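Local coordinates for protein sorbitol dehydrogenase (Gluconobacter oxydans, PDB 5ITG) that probably oxidises D-sorbitol to L-sorbose with an NADP-type cofactor, as a Rossmann-fold member of the mannitol dehydrogenase family, at residues V33-R38 with P233-E238; F43-I48 with W55-V60; V95-A100 with S247-D252; D229-T234 with I358-N363. All blocks are in the same frame, centred on the assembly; numbering follows the deposited sequence.

Contact 1. Residues V33-R38 with P233-E238; sequences VGNFFR and PTVSAE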
loop_
_atom_site.group_PDB
_atom_site.type_symbol
_atom_site.label_atom_id
_atom_site.label_comp_id
_atom_site.label_asym_id
_atom_site.label_seq_id
_atom_site.Cartn_x
_atom_site.Cartn_y
_atom_site.Cartn_z
ATOM N N VAL A 33 12.035 8.291 -2.152
ATOM C CA VAL A 33 12.617 7.067 -2.689
ATOM C C VAL A 33 12.735 5.977 -1.627
ATOM O O VAL A 33 13.816 5.733 -1.083
ATOM C CB VAL A 33 14.007 7.344 -3.305
ATOM C CG1 VAL A 33 14.614 6.063 -3.866
ATOM C CG2 VAL A 33 13.871 8.369 -4.406
ATOM N N GLY A 34 11.610 5.329 -1.340
ATOM C CA GLY A 34 11.584 4.265 -0.354
ATOM C C GLY A 34 11.540 2.906 -1.023
ATOM O O GLY A 34 11.494 2.805 -2.255
ATOM N N ASN A 35 11.537 1.854 -0.212
ATOM C CA ASN A 35 11.525 0.497 -0.721
ATOM C C ASN A 35 10.355 0.164 -1.637
ATOM O O ASN A 35 10.543 -0.480 -2.663
ATOM C CB ASN A 35 11.538 -0.505 0.430
ATOM C CG ASN A 35 12.742 -0.349 1.320
ATOM O OD1 ASN A 35 13.840 -0.060 0.849
ATOM N ND2 ASN A 35 12.547 -0.552 2.621
ATOM N N PHE A 36 9.153 0.589 -1.266
ATOM C CA PHE A 36 7.990 0.283 -2.085
ATOM C C PHE A 36 8.145 0.828 -3.502
ATOM O O PHE A 36 7.892 0.117 -4.483
ATOM C CB PHE A 36 6.718 0.847 -1.453
ATOM C CG PHE A 36 5.473 0.479 -2.204
ATOM C CD1 PHE A 36 5.085 -0.853 -2.307
ATOM C CD2 PHE A 36 4.713 1.449 -2.844
ATOM C CE1 PHE A 36 3.955 -1.211 -3.044
ATOM C CE2 PHE A 36 3.583 1.101 -3.583
ATOM C CZ PHE A 36 3.205 -0.230 -3.682
ATOM N N PHE A 37 8.550 2.090 -3.603
ATOM C CA PHE A 37 8.757 2.739 -4.896
ATOM C C PHE A 37 9.749 1.939 -5.730
ATOM O O PHE A 37 9.513 1.647 -6.900
ATOM C CB PHE A 37 9.311 4.163 -4.706
ATOM C CG PHE A 37 10.102 4.663 -5.892
ATOM C CD1 PHE A 37 9.459 5.027 -7.069
ATOM C CD2 PHE A 37 11.495 4.691 -5.855
ATOM C CE1 PHE A 37 10.194 5.409 -8.199
ATOM C CE2 PHE A 37 12.241 5.071 -6.983
ATOM C CZ PHE A 37 11.588 5.429 -8.154
ATOM N N ARG A 38 10.867 1.585 -5.109
ATOM C CA ARG A 38 11.920 0.853 -5.795
ATOM C C ARG A 38 11.529 -0.552 -6.265
ATOM O O ARG A 38 12.105 -1.060 -7.230
ATOM C CB ARG A 38 13.145 0.792 -4.892
ATOM C CG ARG A 38 13.712 2.165 -4.571
ATOM C CD ARG A 38 14.670 2.067 -3.399
ATOM N NE ARG A 38 15.757 1.162 -3.720
ATOM C CZ ARG A 38 16.462 0.474 -2.828
ATOM N NH1 ARG A 38 16.203 0.576 -1.533
ATOM N NH2 ARG A 38 17.429 -0.325 -3.249
ATOM N N PRO A 233 8.930 -5.561 2.562
ATOM C CA PRO A 233 9.347 -5.402 3.962
ATOM C C PRO A 233 10.544 -4.490 4.196
ATOM O O PRO A 233 11.336 -4.233 3.291
ATOM C CB PRO A 233 9.648 -6.838 4.404
ATOM C CG PRO A 233 8.819 -7.679 3.472
ATOM C CD PRO A 233 9.031 -6.972 2.155
ATOM N N THR A 234 10.661 -4.006 5.429
ATOM C CA THR A 234 11.772 -3.151 5.813
ATOM C C THR A 234 13.037 -3.977 5.649
ATOM O O THR A 234 13.012 -5.183 5.863
ATOM C CB THR A 234 11.665 -2.726 7.288
ATOM O OG1 THR A 234 10.484 -1.937 7.477
ATOM C CG2 THR A 234 12.889 -1.913 7.694
ATOM N N VAL A 235 14.139 -3.331 5.281
ATOM C CA VAL A 235 15.401 -4.040 5.099
ATOM C C VAL A 235 16.364 -3.743 6.245
ATOM O O VAL A 235 16.858 -2.625 6.378
ATOM C CB VAL A 235 16.081 -3.640 3.768
ATOM C CG1 VAL A 235 17.363 -4.445 3.577
ATOM C CG2 VAL A 235 15.127 -3.879 2.595
ATOM N N SER A 236 16.620 -4.741 7.082
ATOM C CA SER A 236 17.538 -4.558 8.200
ATOM C C SER A 236 18.943 -4.931 7.743
ATOM O O SER A 236 19.126 -5.462 6.647
ATOM C CB SER A 236 17.133 -5.441 9.373
ATOM O OG SER A 236 17.167 -6.803 8.998
ATOM N N ALA A 237 19.936 -4.647 8.580
ATOM C CA ALA A 237 21.312 -4.974 8.241
ATOM C C ALA A 237 21.406 -6.479 8.048
ATOM O O ALA A 237 22.034 -6.957 7.106
ATOM C CB ALA A 237 22.253 -4.522 9.361
ATOM N N GLU A 238 20.762 -7.225 8.940
ATOM C CA GLU A 238 20.790 -8.675 8.858
ATOM C C GLU A 238 20.104 -9.189 7.600
ATOM O O GLU A 238 20.528 -10.188 7.019
ATOM C CB GLU A 238 20.130 -9.298 10.085
ATOM C CG GLU A 238 20.145 -10.813 10.045
ATOM C CD GLU A 238 21.531 -11.363 9.749
ATOM O OE1 GLU A 238 22.464 -11.067 10.529
ATOM O OE2 GLU A 238 21.689 -12.084 8.737
HETATM O O HOH W 1 14.316 -0.688 4.738
#
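Asn-35 approaches Val-235 with its amide, and one water bridges them. The Asn-35 amide points its ND2 end at the backbone of 233-238. Its CG lies beside its own backbone N, opposite the carbonyl carbon (chi1 -59°). This projects the amide out from the first turn of helix 35-39 toward the loop. ND2 makes no direct hydrogen bond to 233-238: Pro-233 O is 3.9 Å from Asn-35 ND2, too far for one. A water accepts from both sides instead. It lies 2.8 Å from Asn-35 ND2 and 2.7 Å from Val-235 N. The Val-235 side chain also turns toward the helix, and its CG2 methyl is 4.2 Å from Asn-35 ND2. The same amide end therefore has a polar neighbour in the water and an apolar one in the methyl. Thr-234 contributes mainly backbone, since its side chain points away.

Gly-34 is the N-cap of helix 35-39, and Arg-38 N bonds to Gly-34 O at 3.2 Å. The helix follows the first strand of the Rossmann domain. In this fold, the glycine-rich turn at that place commonly faces the dinucleotide. On the other side, Ser-236 caps helix 237-247 through Ile-239 N. Leu-255 of strand 255-258 touches Asn-35, Arg-38 and Val-235 and so packs against both segments.

The two segments bury little surface and meet at the protein surface. Two N-H groups share one solvent oxygen as acceptor, which is consistent with a light, hydrated junction held more by this water than by close packing.

Contact 2. Residues F43-I48 with W55-V60; sequences FYVEQI and WAIVGV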
loop_
_atom_site.group_PDB
_atom_site.type_symbol
_atom_site.label_atom_id
_atom_site.label_comp_id
_atom_site.label_asym_id
_atom_site.label_seq_id
_atom_site.Cartn_x
_atom_site.Cartn_y
_atom_site.Cartn_z
ATOM N N PHE A 43 9.856 -0.760 -10.675
ATOM C CA PHE A 43 9.785 -2.111 -11.240
ATOM C C PHE A 43 9.026 -2.140 -12.561
ATOM O O PHE A 43 9.487 -2.744 -13.536
ATOM C CB PHE A 43 9.102 -3.047 -10.231
ATOM C CG PHE A 43 8.964 -4.464 -10.701
ATOM C CD1 PHE A 43 10.063 -5.320 -10.709
ATOM C CD2 PHE A 43 7.730 -4.953 -11.112
ATOM C CE1 PHE A 43 9.935 -6.650 -11.116
ATOM C CE2 PHE A 43 7.586 -6.280 -11.523
ATOM C CZ PHE A 43 8.694 -7.132 -11.524
ATOM N N TYR A 44 7.861 -1.497 -12.599
ATOM C CA TYR A 44 7.066 -1.466 -13.828
ATOM C C TYR A 44 7.742 -0.640 -14.921
ATOM O O TYR A 44 7.752 -1.032 -16.092
ATOM C CB TYR A 44 5.662 -0.913 -13.548
ATOM C CG TYR A 44 4.754 -1.896 -12.837
ATOM C CD1 TYR A 44 4.137 -2.938 -13.534
ATOM C CD2 TYR A 44 4.521 -1.791 -11.464
ATOM C CE1 TYR A 44 3.305 -3.855 -12.882
ATOM C CE2 TYR A 44 3.695 -2.703 -10.798
ATOM C CZ TYR A 44 3.091 -3.730 -11.510
ATOM O OH TYR A 44 2.285 -4.629 -10.847
ATOM N N VAL A 45 8.315 0.498 -14.540
ATOM C CA VAL A 45 8.989 1.346 -15.510
ATOM C C VAL A 45 10.168 0.600 -16.134
ATOM O O VAL A 45 10.416 0.702 -17.342
ATOM C CB VAL A 45 9.477 2.656 -14.849
ATOM C CG1 VAL A 45 10.399 3.417 -15.795
ATOM C CG2 VAL A 45 8.269 3.520 -14.490
ATOM N N GLU A 46 10.878 -0.161 -15.310
ATOM C CA GLU A 46 12.029 -0.935 -15.758
ATOM C C GLU A 46 11.664 -1.844 -16.933
ATOM O O GLU A 46 12.496 -2.116 -17.802
ATOM C CB GLU A 46 12.558 -1.794 -14.604
ATOM C CG GLU A 46 13.787 -2.625 -14.938
ATOM C CD GLU A 46 15.073 -1.838 -14.797
ATOM O OE1 GLU A 46 15.025 -0.596 -14.919
ATOM O OE2 GLU A 46 16.132 -2.459 -14.573
ATOM N N GLN A 47 10.414 -2.298 -16.958
ATOM C CA GLN A 47 9.939 -3.203 -18.000
ATOM C C GLN A 47 9.422 -2.552 -19.281
ATOM O O GLN A 47 9.086 -3.250 -20.231
ATOM C CB GLN A 47 8.860 -4.115 -17.425
ATOM C CG GLN A 47 9.335 -4.938 -16.239
ATOM C CD GLN A 47 8.189 -5.612 -15.515
ATOM O OE1 GLN A 47 7.529 -6.498 -16.064
ATOM N NE2 GLN A 47 7.936 -5.187 -14.277
ATOM N N ILE A 48 9.343 -1.226 -19.315
ATOM C CA ILE A 48 8.885 -0.546 -20.525
ATOM C C ILE A 48 9.953 0.400 -21.064
ATOM O O ILE A 48 9.758 1.053 -22.087
ATOM C CB ILE A 48 7.573 0.247 -20.274
ATOM C CG1 ILE A 48 7.726 1.178 -19.069
ATOM C CG2 ILE A 48 6.415 -0.718 -20.054
ATOM C CD1 ILE A 48 8.613 2.385 -19.319
ATOM N N TRP A 55 11.629 7.517 -20.171
ATOM C CA TRP A 55 10.910 7.509 -18.908
ATOM C C TRP A 55 11.759 7.143 -17.704
ATOM O O TRP A 55 11.266 6.534 -16.749
ATOM C CB TRP A 55 9.705 6.577 -19.010
ATOM C CG TRP A 55 8.692 7.068 -20.005
ATOM C CD1 TRP A 55 8.466 6.581 -21.261
ATOM C CD2 TRP A 55 7.773 8.149 -19.822
ATOM N NE1 TRP A 55 7.460 7.290 -21.871
ATOM C CE2 TRP A 55 7.016 8.259 -21.010
ATOM C CE3 TRP A 55 7.514 9.036 -18.768
ATOM C CZ2 TRP A 55 6.014 9.222 -21.173
ATOM C CZ3 TRP A 55 6.516 9.990 -18.929
ATOM C CH2 TRP A 55 5.777 10.076 -20.124
ATOM N N ALA A 56 13.036 7.512 -17.745
ATOM C CA ALA A 56 13.930 7.241 -16.627
ATOM C C ALA A 56 13.378 8.019 -15.449
ATOM O O ALA A 56 12.609 8.962 -15.636
ATOM C CB ALA A 56 15.349 7.708 -16.944
ATOM N N ILE A 57 13.776 7.643 -14.241
ATOM C CA ILE A 57 13.275 8.316 -13.047
ATOM C C ILE A 57 14.350 9.088 -12.288
ATOM O O ILE A 57 15.438 8.581 -12.058
ATOM C CB ILE A 57 12.646 7.298 -12.057
ATOM C CG1 ILE A 57 11.522 6.510 -12.739
ATOM C CG2 ILE A 57 12.092 8.025 -10.848
ATOM C CD1 ILE A 57 11.028 5.319 -11.909
ATOM N N VAL A 58 14.028 10.318 -11.899
ATOM C CA VAL A 58 14.940 11.140 -11.113
ATOM C C VAL A 58 14.337 11.142 -9.712
ATOM O O VAL A 58 13.249 11.672 -9.511
ATOM C CB VAL A 58 14.996 12.600 -11.620
ATOM C CG1 VAL A 58 15.914 13.416 -10.727
ATOM C CG2 VAL A 58 15.480 12.641 -13.061
ATOM N N GLY A 59 15.032 10.544 -8.752
ATOM C CA GLY A 59 14.505 10.489 -7.399
ATOM C C GLY A 59 14.873 11.679 -6.534
ATOM O O GLY A 59 15.974 12.223 -6.647
ATOM N N VAL A 60 13.955 12.084 -5.662
ATOM C CA VAL A 60 14.196 13.214 -4.777
ATOM C C VAL A 60 13.822 12.913 -3.330
ATOM O O VAL A 60 12.710 12.467 -3.042
ATOM C CB VAL A 60 13.395 14.463 -5.222
ATOM C CG1 VAL A 60 13.713 15.638 -4.305
ATOM C CG2 VAL A 60 13.723 14.809 -6.658
#
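Val-45 sets one methyl against Trp-55 and the other against Ile-57, and its first torsion decides which. CG1 stands opposite the backbone N (chi1 170°), 3.4 Å from Trp-55 O. CG2 lies beside the N and meets Ile-57 CD1 at 4.2 Å. Ile-57 reaches out with an extended chain (chi2 170°), and the two side chains cross obliquely. Three residues on, Ile-48 places CD1 4.3 Å from Trp-55 CB. Only the base of the tryptophan is used. Its indole leads away from 43-48; the side chain also touches Arg-124 and Pro-274.

Within 43-48, Gln-47 NE2 bonds to Phe-43 O at 3.0 Å, with an N-H...O angle of 164°. The donor sits above the carbonyl plane, and NE2 also lies over one face of the Phe-43 ring, near its rim.

Helix 41-46 lies in the connection between parallel strands 26-31 and 56-61. This is a beta-alpha-beta crossover of the Rossmann fold, and the contact packs the second of its two helices on the strand that follows.

No hydrogen bond joins the segments. Trp-55 O is buried with no polar partner in the model and is met by a methyl, so the contact is apolar and bears one unsatisfied carbonyl.

Contact 3. Residues V95-A100 with S247-D252; sequences VRVMGA and SGLDDD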
loop_
_atom_site.group_PDB
_atom_site.type_symbol
_atom_site.label_atom_id
_atom_site.label_comp_id
_atom_site.label_asym_id
_atom_site.label_seq_id
_atom_site.Cartn_x
_atom_site.Cartn_y
_atom_site.Cartn_z
ATOM N N VAL A 95 16.827 -12.577 -8.699
ATOM C CA VAL A 95 17.381 -11.261 -8.401
ATOM C C VAL A 95 17.791 -10.517 -9.664
ATOM O O VAL A 95 18.264 -11.117 -10.634
ATOM C CB VAL A 95 18.591 -11.359 -7.433
ATOM C CG1 VAL A 95 19.721 -12.144 -8.072
ATOM C CG2 VAL A 95 19.056 -9.963 -7.045
ATOM N N ARG A 96 17.592 -9.204 -9.650
ATOM C CA ARG A 96 17.924 -8.374 -10.798
ATOM C C ARG A 96 18.458 -7.016 -10.360
ATOM O O ARG A 96 18.149 -6.536 -9.268
ATOM C CB ARG A 96 16.683 -8.176 -11.673
ATOM C CG ARG A 96 15.540 -7.439 -10.978
ATOM C CD ARG A 96 14.295 -7.436 -11.844
ATOM N NE ARG A 96 14.572 -6.879 -13.163
ATOM C CZ ARG A 96 13.797 -7.048 -14.228
ATOM N NH1 ARG A 96 12.685 -7.767 -14.136
ATOM N NH2 ARG A 96 14.133 -6.498 -15.387
ATOM N N VAL A 97 19.276 -6.410 -11.215
ATOM C CA VAL A 97 19.836 -5.097 -10.937
ATOM C C VAL A 97 18.966 -4.107 -11.699
ATOM O O VAL A 97 18.862 -4.165 -12.923
ATOM C CB VAL A 97 21.305 -5.001 -11.413
ATOM C CG1 VAL A 97 21.858 -3.608 -11.150
ATOM C CG2 VAL A 97 22.142 -6.040 -10.690
HETATM N N MSE A 98 18.335 -3.208 -10.955
HETATM C CA MSE A 98 17.430 -2.207 -11.503
HETATM C C MSE A 98 18.147 -0.946 -11.981
HETATM O O MSE A 98 18.974 -0.394 -11.264
HETATM C CB MSE A 98 16.414 -1.826 -10.428
HETATM C CG MSE A 98 15.657 -3.006 -9.843
HETATM SE SE MSE A 98 14.132 -3.449 -10.919
HETATM C CE MSE A 98 13.045 -1.923 -10.437
ATOM N N GLY A 99 17.803 -0.475 -13.177
ATOM C CA GLY A 99 18.441 0.720 -13.701
ATOM C C GLY A 99 17.547 1.924 -13.974
ATOM O O GLY A 99 18.042 2.977 -14.377
ATOM N N ALA A 100 16.243 1.791 -13.735
ATOM C CA ALA A 100 15.297 2.879 -13.992
ATOM C C ALA A 100 15.568 4.203 -13.264
ATOM O O ALA A 100 15.286 5.276 -13.801
ATOM C CB ALA A 100 13.871 2.410 -13.691
ATOM N N SER A 247 22.682 -13.442 -3.464
ATOM C CA SER A 247 22.821 -12.922 -4.819
ATOM C C SER A 247 24.279 -12.889 -5.266
ATOM O O SER A 247 24.571 -13.009 -6.454
ATOM C CB SER A 247 22.250 -11.509 -4.899
ATOM O OG SER A 247 23.025 -10.617 -4.120
ATOM N N GLY A 248 25.183 -12.706 -4.308
ATOM C CA GLY A 248 26.601 -12.650 -4.622
ATOM C C GLY A 248 27.038 -11.245 -4.989
ATOM O O GLY A 248 28.122 -11.044 -5.541
ATOM N N LEU A 249 26.192 -10.268 -4.665
ATOM C CA LEU A 249 26.461 -8.868 -4.966
ATOM C C LEU A 249 26.689 -8.055 -3.700
ATOM O O LEU A 249 25.966 -8.212 -2.717
ATOM C CB LEU A 249 25.280 -8.264 -5.731
ATOM C CG LEU A 249 24.851 -8.954 -7.027
ATOM C CD1 LEU A 249 23.511 -8.389 -7.480
ATOM C CD2 LEU A 249 25.916 -8.756 -8.098
ATOM N N ASP A 250 27.693 -7.185 -3.725
ATOM C CA ASP A 250 27.982 -6.340 -2.572
ATOM C C ASP A 250 27.126 -5.085 -2.699
ATOM O O ASP A 250 27.626 -3.992 -2.962
ATOM C CB ASP A 250 29.468 -5.971 -2.536
ATOM C CG ASP A 250 29.812 -5.055 -1.376
ATOM O OD1 ASP A 250 29.521 -5.424 -0.218
ATOM O OD2 ASP A 250 30.375 -3.965 -1.622
ATOM N N ASP A 251 25.824 -5.262 -2.510
ATOM C CA ASP A 251 24.867 -4.179 -2.625
ATOM C C ASP A 251 24.690 -3.438 -1.309
ATOM O O ASP A 251 24.485 -4.053 -0.272
ATOM C CB ASP A 251 23.518 -4.747 -3.072
ATOM C CG ASP A 251 22.557 -3.678 -3.552
ATOM O OD1 ASP A 251 22.845 -2.474 -3.367
ATOM O OD2 ASP A 251 21.504 -4.049 -4.115
ATOM N N ASP A 252 24.774 -2.114 -1.355
ATOM C CA ASP A 252 24.580 -1.304 -0.157
ATOM C C ASP A 252 23.091 -1.033 0.066
ATOM O O ASP A 252 22.662 -0.743 1.187
ATOM C CB ASP A 252 25.316 0.029 -0.289
ATOM C CG ASP A 252 26.775 -0.072 0.100
ATOM O OD1 ASP A 252 27.047 -0.338 1.286
ATOM O OD2 ASP A 252 27.644 0.109 -0.776
#
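No ring or other flat side-chain group takes part where Val-95 meets Ser-247 and Val-97 meets Leu-249. There are no faces or edges to match, and the contact is aliphatic. Val-95 turns both methyls to one carbon: CG1 and CG2 are each 4.1 Å from Ser-247 CB. The serine thus offers its carbon to the strand and uses its hydroxyl within its own chain. Its OG sits between the backbone N and the carbonyl carbon (chi1 66°), where it accepts from Leu-249 N at 3.2 Å. That bond closes an ST turn. The same hydroxyl also bonds to Leu-243 O in the helix before it.

Two residues further along each chain, the second pair forms. Leu-249 CD1 lies 4.2 Å from Val-97 CG2. Gly-248 makes the step between the two contact residues. It leaves the helix with a positive phi (87°), a conformation in which a side chain would collide with the carbonyl oxygen of Ser-247. Asp-250 then centres an inverse gamma turn. Asp-251 OD2 bonds to Ser-83 OG of strand 82-87, while OD1 bonds to Leu-253 N and Gln-78 NE2.

Segment 247-252 runs from the end of helix 237-247 into the loop before strand 255-258. It lies against strand 93-106, which is flanked by strand 14-15 in parallel and strand 82-87 in antiparallel pairing. Val-14 touches Val-95, Val-97 and Leu-249 and joins both pairs. Arg-96 and Met-98 touch Glu-46, so helix 41-46 also packs on this strand.

Contact 4. Residues D229-T234 with I358-N363; sequences DRITPT and ISRFSN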
loop_
_atom_site.group_PDB
_atom_site.type_symbol
_atom_site.label_atom_id
_atom_site.label_comp_id
_atom_site.label_asym_id
_atom_site.label_seq_id
_atom_site.Cartn_x
_atom_site.Cartn_y
_atom_site.Cartn_z
ATOM N N ASP A 229 -0.174 -2.588 -4.871
ATOM C CA ASP A 229 0.049 -3.676 -3.926
ATOM C C ASP A 229 1.561 -3.976 -3.898
ATOM O O ASP A 229 2.379 -3.116 -4.218
ATOM C CB ASP A 229 -0.751 -4.917 -4.352
ATOM C CG ASP A 229 -1.322 -5.699 -3.162
ATOM O OD1 ASP A 229 -0.776 -5.594 -2.044
ATOM O OD2 ASP A 229 -2.314 -6.442 -3.351
ATOM N N ARG A 230 1.910 -5.181 -3.487
ATOM C CA ARG A 230 3.286 -5.680 -3.389
ATOM C C ARG A 230 4.000 -5.465 -2.068
ATOM O O ARG A 230 4.538 -4.389 -1.780
ATOM C CB ARG A 230 4.188 -5.179 -4.523
ATOM C CG ARG A 230 5.481 -5.996 -4.553
ATOM C CD ARG A 230 6.338 -5.796 -5.788
ATOM N NE ARG A 230 6.815 -7.090 -6.267
ATOM C CZ ARG A 230 7.615 -7.268 -7.314
ATOM N NH1 ARG A 230 8.055 -6.231 -8.012
ATOM N NH2 ARG A 230 7.952 -8.495 -7.675
ATOM N N ILE A 231 4.009 -6.522 -1.271
ATOM C CA ILE A 231 4.660 -6.493 0.027
ATOM C C ILE A 231 6.156 -6.334 -0.187
ATOM O O ILE A 231 6.782 -7.126 -0.890
ATOM C CB ILE A 231 4.394 -7.796 0.800
ATOM C CG1 ILE A 231 2.882 -8.049 0.886
ATOM C CG2 ILE A 231 5.021 -7.718 2.186
ATOM C CD1 ILE A 231 2.094 -6.913 1.493
ATOM N N THR A 232 6.715 -5.293 0.419
ATOM C CA THR A 232 8.135 -4.984 0.320
ATOM C C THR A 232 8.544 -4.578 1.732
ATOM O O THR A 232 8.507 -3.400 2.080
ATOM C CB THR A 232 8.363 -3.814 -0.648
ATOM O OG1 THR A 232 7.680 -4.090 -1.879
ATOM C CG2 THR A 232 9.853 -3.627 -0.928
ATOM N N PRO A 233 8.930 -5.561 2.562
ATOM C CA PRO A 233 9.347 -5.402 3.962
ATOM C C PRO A 233 10.544 -4.490 4.196
ATOM O O PRO A 233 11.336 -4.233 3.291
ATOM C CB PRO A 233 9.648 -6.838 4.404
ATOM C CG PRO A 233 8.819 -7.679 3.472
ATOM C CD PRO A 233 9.031 -6.972 2.155
ATOM N N THR A 234 10.661 -4.006 5.429
ATOM C CA THR A 234 11.772 -3.151 5.813
ATOM C C THR A 234 13.037 -3.977 5.649
ATOM O O THR A 234 13.012 -5.183 5.863
ATOM C CB THR A 234 11.665 -2.726 7.288
ATOM O OG1 THR A 234 10.484 -1.937 7.477
ATOM C CG2 THR A 234 12.889 -1.913 7.694
ATOM N N ILE A 358 -4.801 -16.457 -1.241
ATOM C CA ILE A 358 -4.373 -17.660 -0.532
ATOM C C ILE A 358 -2.870 -17.912 -0.706
ATOM O O ILE A 358 -2.151 -18.134 0.265
ATOM C CB ILE A 358 -5.148 -18.891 -1.039
ATOM C CG1 ILE A 358 -6.650 -18.682 -0.830
ATOM C CG2 ILE A 358 -4.659 -20.153 -0.332
ATOM C CD1 ILE A 358 -7.031 -18.417 0.596
ATOM N N SER A 359 -2.404 -17.866 -1.948
ATOM C CA SER A 359 -0.994 -18.096 -2.250
ATOM C C SER A 359 -0.072 -17.093 -1.562
ATOM O O SER A 359 0.977 -17.461 -1.024
ATOM C CB SER A 359 -0.772 -18.040 -3.764
ATOM O OG SER A 359 0.610 -18.172 -4.071
ATOM N N ARG A 360 -0.464 -15.824 -1.577
ATOM C CA ARG A 360 0.337 -14.782 -0.961
ATOM C C ARG A 360 0.472 -14.979 0.536
ATOM O O ARG A 360 1.563 -14.809 1.089
ATOM C CB ARG A 360 -0.263 -13.411 -1.268
ATOM C CG ARG A 360 -0.172 -13.055 -2.743
ATOM C CD ARG A 360 -0.850 -11.734 -3.045
ATOM N NE ARG A 360 -0.162 -10.596 -2.436
ATOM C CZ ARG A 360 -0.713 -9.391 -2.298
ATOM N NH1 ARG A 360 -1.955 -9.179 -2.721
ATOM N NH2 ARG A 360 -0.025 -8.398 -1.744
ATOM N N PHE A 361 -0.629 -15.340 1.191
ATOM C CA PHE A 361 -0.612 -15.563 2.633
ATOM C C PHE A 361 0.314 -16.736 2.978
ATOM O O PHE A 361 0.809 -16.828 4.099
ATOM C CB PHE A 361 -2.031 -15.853 3.165
ATOM C CG PHE A 361 -2.974 -14.661 3.126
ATOM C CD1 PHE A 361 -2.509 -13.377 2.849
ATOM C CD2 PHE A 361 -4.332 -14.835 3.393
ATOM C CE1 PHE A 361 -3.388 -12.277 2.839
ATOM C CE2 PHE A 361 -5.222 -13.745 3.386
ATOM C CZ PHE A 361 -4.746 -12.466 3.110
ATOM N N SER A 362 0.542 -17.631 2.018
ATOM C CA SER A 362 1.425 -18.779 2.241
ATOM C C SER A 362 2.907 -18.460 1.998
ATOM O O SER A 362 3.765 -19.328 2.187
ATOM C CB SER A 362 1.030 -19.943 1.333
ATOM O OG SER A 362 1.509 -19.728 0.010
ATOM N N ASN A 363 3.214 -17.231 1.577
ATOM C CA ASN A 363 4.608 -16.843 1.314
ATOM C C ASN A 363 5.324 -16.693 2.653
ATOM O O ASN A 363 5.186 -15.674 3.319
ATOM C CB ASN A 363 4.666 -15.509 0.544
ATOM C CG ASN A 363 6.028 -15.254 -0.100
ATOM O OD1 ASN A 363 7.071 -15.590 0.468
ATOM N ND2 ASN A 363 6.021 -14.645 -1.287
#
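The loop that brings Asp-229 and Ile-231 to Arg-360 is nearly extended, although Arg-230 between them has a positive phi (90°). Residues 229 and 231 turn their side chains toward 358-363, while Arg-230 points away. Arg-360 stands on the last turn of helix 350-361, where Asn-363 N bonds to Arg-360 O. The backbones stay apart, with Ile-231 CA 9.4 Å from Arg-360 CA, and side chains span the distance.

The main link is a buried two-bond salt bridge. Arg-360 meets Asp-229 end-on: NH1 is 2.8 Å from Asp-229 OD2, and NH2 is 2.9 Å from Asp-229 OD1. The groups are not coplanar. The carboxylate and guanidinium planes stand 78° apart, and both nitrogens come from above the carboxylate plane. A bend at chi3 (67°) of Arg-360 helps turn the guanidinium to the acid.

This bridge joins the Rossmann domain to the helical C-terminal domain of the mannitol dehydrogenase family. Glu-258 is a second acidic partner of Arg-360 NH2, and its OE2 also accepts from Ile-231 N. With an alanine at Asp-229 the carboxylate is gone, and Arg-360 NH1 is likely to be left without its mate and the guanidinium held less firmly, with Glu-258 still as an acidic partner.

Ile-231 CG1 lies at the guanidinium edge, 3.9 Å from Arg-360 NH2. Arg-230 runs the other way, to a salt bridge with Glu-86 and a cation-pi contact with Phe-43. Thr-232 OG1 bonds to Arg-230 O at 3.2 Å.

In the fold
Contacts 2 and 3 are buried in the Rossmann domain and are both apolar across their segments. They use neighbouring strands of one sheet, 56-61 and 93-106, which are linked by backbone bonds of Ile-57 with Ala-100. Glu-46 OE2 adds a bond to Gly-99 N. Contact 1 lies at the surface and depends on a water. Contact 4 is also buried, but it pairs charges, and it alone joins the two family domains. Contacts 1 and 4 share Pro-233 and Thr-234, so a single loop serves both. Phe-43 of contact 2 meets Arg-230 of contact 4. Contacts 3 and 4 do not touch; their nearest atoms are about 7 Å apart.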